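Local coordinates for protein 432aa long hypothetical deoxyribodipyrimidine photolyase (Sulfolobus tokodaii, PDB 2E0I) that probably repairs ultraviolet-induced cyclobutane pyrimidine dimers in DNA with light, carrying one FAD as catalytic cofactor and a second as a likely light-harvesting antenna, at residues D10-D15 / Y124-L129. Numbering follows the deposited sequence.
Sequences DLRLED and YEDYLL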
ATOM      1  N   ASP A  10     -12.654   1.038   1.425  1.00 23.71           N
ATOM      2  CA  ASP A  10     -13.191   0.814   2.777  1.00 21.98           C
ATOM      3  C   ASP A  10     -14.066  -0.436   2.760  1.00 20.24           C
ATOM      4  O   ASP A  10     -15.228  -0.400   3.165  1.00 19.16           O
ATOM      5  CB  ASP A  10     -14.040   2.025   3.185  1.00 24.60           C
ATOM      6  CG  ASP A  10     -14.990   2.502   2.050  1.00 28.13           C
ATOM      7  OD1 ASP A  10     -15.071   1.846   0.987  1.00 28.84           O
ATOM      8  OD2 ASP A  10     -15.665   3.543   2.211  1.00 28.72           O
ATOM      9  N   LEU A  11     -13.490  -1.545   2.315  1.00 18.76           N
ATOM     10  CA  LEU A  11     -14.228  -2.795   2.169  1.00 18.74           C
ATOM     11  C   LEU A  11     -14.669  -3.510   3.447  1.00 19.79           C
ATOM     12  O   LEU A  11     -14.177  -4.600   3.763  1.00 19.92           O
ATOM     13  CB  LEU A  11     -13.413  -3.740   1.287  1.00 16.78           C
ATOM     14  CG  LEU A  11     -12.882  -3.083   0.009  1.00 15.07           C
ATOM     15  CD1 LEU A  11     -12.357  -4.136  -0.922  1.00 15.66           C
ATOM     16  CD2 LEU A  11     -13.981  -2.300  -0.680  1.00 13.93           C
ATOM     17  N   ARG A  12     -15.616  -2.898   4.161  1.00 19.37           N
ATOM     18  CA  ARG A  12     -16.138  -3.451   5.408  1.00 18.99           C
ATOM     19  C   ARG A  12     -17.431  -2.741   5.747  1.00 20.38           C
ATOM     20  O   ARG A  12     -17.712  -1.675   5.191  1.00 20.81           O
ATOM     21  CB  ARG A  12     -15.144  -3.225   6.546  1.00 16.94           C
ATOM     22  CG  ARG A  12     -14.877  -1.765   6.802  1.00 16.26           C
ATOM     23  CD  ARG A  12     -13.987  -1.526   8.008  1.00 16.19           C
ATOM     24  NE  ARG A  12     -13.941  -0.104   8.357  1.00 15.83           N
ATOM     25  CZ  ARG A  12     -13.234   0.810   7.702  1.00 15.08           C
ATOM     26  NH1 ARG A  12     -12.497   0.452   6.657  1.00 15.97           N
ATOM     27  NH2 ARG A  12     -13.279   2.083   8.081  1.00 14.81           N
ATOM     28  N   LEU A  13     -18.210  -3.320   6.660  1.00 20.89           N
ATOM     29  CA  LEU A  13     -19.470  -2.716   7.086  1.00 20.34           C
ATOM     30  C   LEU A  13     -19.360  -2.185   8.513  1.00 21.72           C
ATOM     31  O   LEU A  13     -20.227  -1.453   8.973  1.00 22.31           O
ATOM     32  CB  LEU A  13     -20.596  -3.734   7.014  1.00 19.13           C
ATOM     33  CG  LEU A  13     -20.892  -4.374   5.662  1.00 18.95           C
ATOM     34  CD1 LEU A  13     -22.173  -5.195   5.785  1.00 19.18           C
ATOM     35  CD2 LEU A  13     -21.048  -3.302   4.591  1.00 19.84           C
ATOM     36  N   GLU A  14     -18.281  -2.555   9.200  1.00 23.65           N
ATOM     37  CA  GLU A  14     -18.026  -2.132  10.577  1.00 24.71           C
ATOM     38  C   GLU A  14     -17.144  -0.900  10.628  1.00 24.05           C
ATOM     39  O   GLU A  14     -16.161  -0.802   9.910  1.00 23.82           O
ATOM     40  CB  GLU A  14     -17.325  -3.247  11.347  1.00 28.56           C
ATOM     41  CG  GLU A  14     -18.171  -4.485  11.627  1.00 34.18           C
ATOM     42  CD  GLU A  14     -19.273  -4.237  12.656  1.00 36.41           C
ATOM     43  OE1 GLU A  14     -19.099  -3.363  13.540  1.00 37.45           O
ATOM     44  OE2 GLU A  14     -20.309  -4.932  12.591  1.00 38.18           O
ATOM     45  N   ASP A  15     -17.491   0.030  11.501  1.00 24.76           N
ATOM     46  CA  ASP A  15     -16.738   1.271  11.671  1.00 24.42           C
ATOM     47  C   ASP A  15     -16.346   1.915  10.354  1.00 22.62           C
ATOM     48  O   ASP A  15     -15.182   2.189  10.091  1.00 22.17           O
ATOM     49  CB  ASP A  15     -15.485   1.050  12.539  1.00 27.20           C
ATOM     50  CG  ASP A  15     -14.828   2.375  12.977  1.00 31.76           C
ATOM     51  OD1 ASP A  15     -15.550   3.316  13.395  1.00 32.88           O
ATOM     52  OD2 ASP A  15     -13.582   2.479  12.911  1.00 34.45           O
ATOM     53  N   TYR A 124     -16.767  11.905   3.661  1.00 27.34           N
ATOM     54  CA  TYR A 124     -16.337  11.929   5.056  1.00 28.12           C
ATOM     55  C   TYR A 124     -14.922  11.413   5.213  1.00 29.97           C
ATOM     56  O   TYR A 124     -14.433  10.674   4.356  1.00 30.47           O
ATOM     57  CB  TYR A 124     -17.264  11.062   5.913  1.00 26.98           C
ATOM     58  CG  TYR A 124     -18.697  11.528   5.924  1.00 28.16           C
ATOM     59  CD1 TYR A 124     -19.156  12.442   6.882  1.00 27.74           C
ATOM     60  CD2 TYR A 124     -19.592  11.086   4.949  1.00 27.51           C
ATOM     61  CE1 TYR A 124     -20.480  12.904   6.856  1.00 28.88           C
ATOM     62  CE2 TYR A 124     -20.909  11.535   4.913  1.00 28.10           C
ATOM     63  CZ  TYR A 124     -21.351  12.440   5.863  1.00 29.32           C
ATOM     64  OH  TYR A 124     -22.663  12.865   5.812  1.00 29.99           O
ATOM     65  N   GLU A 125     -14.270  11.808   6.307  1.00 30.70           N
ATOM     66  CA  GLU A 125     -12.919  11.351   6.604  1.00 31.14           C
ATOM     67  C   GLU A 125     -13.042   9.993   7.291  1.00 30.71           C
ATOM     68  O   GLU A 125     -13.857   9.825   8.207  1.00 31.08           O
ATOM     69  CB  GLU A 125     -12.202  12.341   7.530  1.00 33.15           C
ATOM     70  CG  GLU A 125     -11.711  13.599   6.829  1.00 39.05           C
ATOM     71  CD  GLU A 125     -10.929  14.550   7.741  1.00 42.79           C
ATOM     72  OE1 GLU A 125      -9.891  14.140   8.316  1.00 45.65           O
ATOM     73  OE2 GLU A 125     -11.351  15.721   7.878  1.00 44.85           O
ATOM     74  N   ASP A 126     -12.245   9.020   6.850  1.00 29.19           N
ATOM     75  CA  ASP A 126     -12.290   7.687   7.437  1.00 27.27           C
ATOM     76  C   ASP A 126     -10.958   6.966   7.388  1.00 25.48           C
ATOM     77  O   ASP A 126     -10.597   6.276   8.325  1.00 24.94           O
ATOM     78  CB  ASP A 126     -13.360   6.841   6.730  1.00 28.79           C
ATOM     79  CG  ASP A 126     -13.454   5.405   7.277  1.00 30.05           C
ATOM     80  OD1 ASP A 126     -12.823   4.494   6.696  1.00 28.54           O
ATOM     81  OD2 ASP A 126     -14.162   5.182   8.286  1.00 29.43           O
ATOM     82  N   TYR A 127     -10.221   7.132   6.301  1.00 25.08           N
ATOM     83  CA  TYR A 127      -8.949   6.446   6.139  1.00 24.83           C
ATOM     84  C   TYR A 127      -7.872   6.834   7.118  1.00 26.04           C
ATOM     85  O   TYR A 127      -7.028   6.015   7.447  1.00 27.69           O
ATOM     86  CB  TYR A 127      -8.423   6.629   4.714  1.00 24.24           C
ATOM     87  CG  TYR A 127      -9.343   6.056   3.673  1.00 24.21           C
ATOM     88  CD1 TYR A 127      -9.673   6.778   2.541  1.00 26.13           C
ATOM     89  CD2 TYR A 127      -9.944   4.821   3.860  1.00 25.37           C
ATOM     90  CE1 TYR A 127     -10.599   6.289   1.619  1.00 29.16           C
ATOM     91  CE2 TYR A 127     -10.866   4.316   2.953  1.00 28.13           C
ATOM     92  CZ  TYR A 127     -11.204   5.052   1.835  1.00 29.47           C
ATOM     93  OH  TYR A 127     -12.199   4.584   0.980  1.00 29.54           O
ATOM     94  N   LEU A 128      -7.892   8.071   7.602  1.00 28.44           N
ATOM     95  CA  LEU A 128      -6.857   8.523   8.537  1.00 28.75           C
ATOM     96  C   LEU A 128      -7.193   8.300  10.009  1.00 29.85           C
ATOM     97  O   LEU A 128      -8.356   8.262  10.419  1.00 31.01           O
ATOM     98  CB  LEU A 128      -6.548  10.010   8.317  1.00 27.68           C
ATOM     99  CG  LEU A 128      -6.045  10.456   6.942  1.00 27.03           C
ATOM    100  CD1 LEU A 128      -6.289  11.936   6.808  1.00 27.69           C
ATOM    101  CD2 LEU A 128      -4.570  10.125   6.748  1.00 25.96           C
ATOM    102  N   LEU A 129      -6.144   8.158  10.799  1.00 30.68           N
ATOM    103  CA  LEU A 129      -6.264   7.954  12.227  1.00 31.90           C
ATOM    104  C   LEU A 129      -6.426   9.327  12.878  1.00 33.05           C
ATOM    105  O   LEU A 129      -7.015   9.456  13.948  1.00 33.24           O
ATOM    106  CB  LEU A 129      -4.989   7.290  12.727  1.00 30.92           C
ATOM    107  CG  LEU A 129      -5.003   6.395  13.957  1.00 30.02           C
ATOM    108  CD1 LEU A 129      -6.010   5.279  13.788  1.00 28.42           C
ATOM    109  CD2 LEU A 129      -3.609   5.826  14.139  1.00 28.77           C
TER
HETATM  110  O   HOH W   1     -10.694   2.232   5.857  1.00 15.44           O
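Arg12 and Asp126 meet tip to tip, NH2 of the arginine lying 2.8 Å from OD1 of the aspartate in a salt bridge that uses the syn lone pair. The guanidinium and carboxylate planes are nearly coplanar, 19° apart. The extended Arg12 side chain also binds its own loop: Arg12 NE and NH2 both donate to Asp15 O (3.1 and 2.8 Å), the guanidinium gripping side-on, with NE well above the carbonyl plane and NH2 nearer to it on the same face. NH1 turns to Gly223 O and to a water, which donates to Asp126 OD1 at 3.2 Å. Asp126 also offers OD2 to Arg228 and Thr17. The looser part is Asp10 against Tyr127, whose OH stays 3.6 Å from Asp10 CG, without a direct bond; Asp10 OD1 is held instead by Arg8 N. An alanine at Arg12 would probably leave Asp15 O without both side-chain donors and Asp126 OD1 without its charged mate. The contact joins loops following strands 2-7 and 120-124 of the N-terminal parallel sheet, with the Tyr127 side chain about 6 Å from a bound FAD. Because two arginines share the buried Asp126, its carboxylate is likely to remain ionised, despite Asp10 and Asp15 nearby.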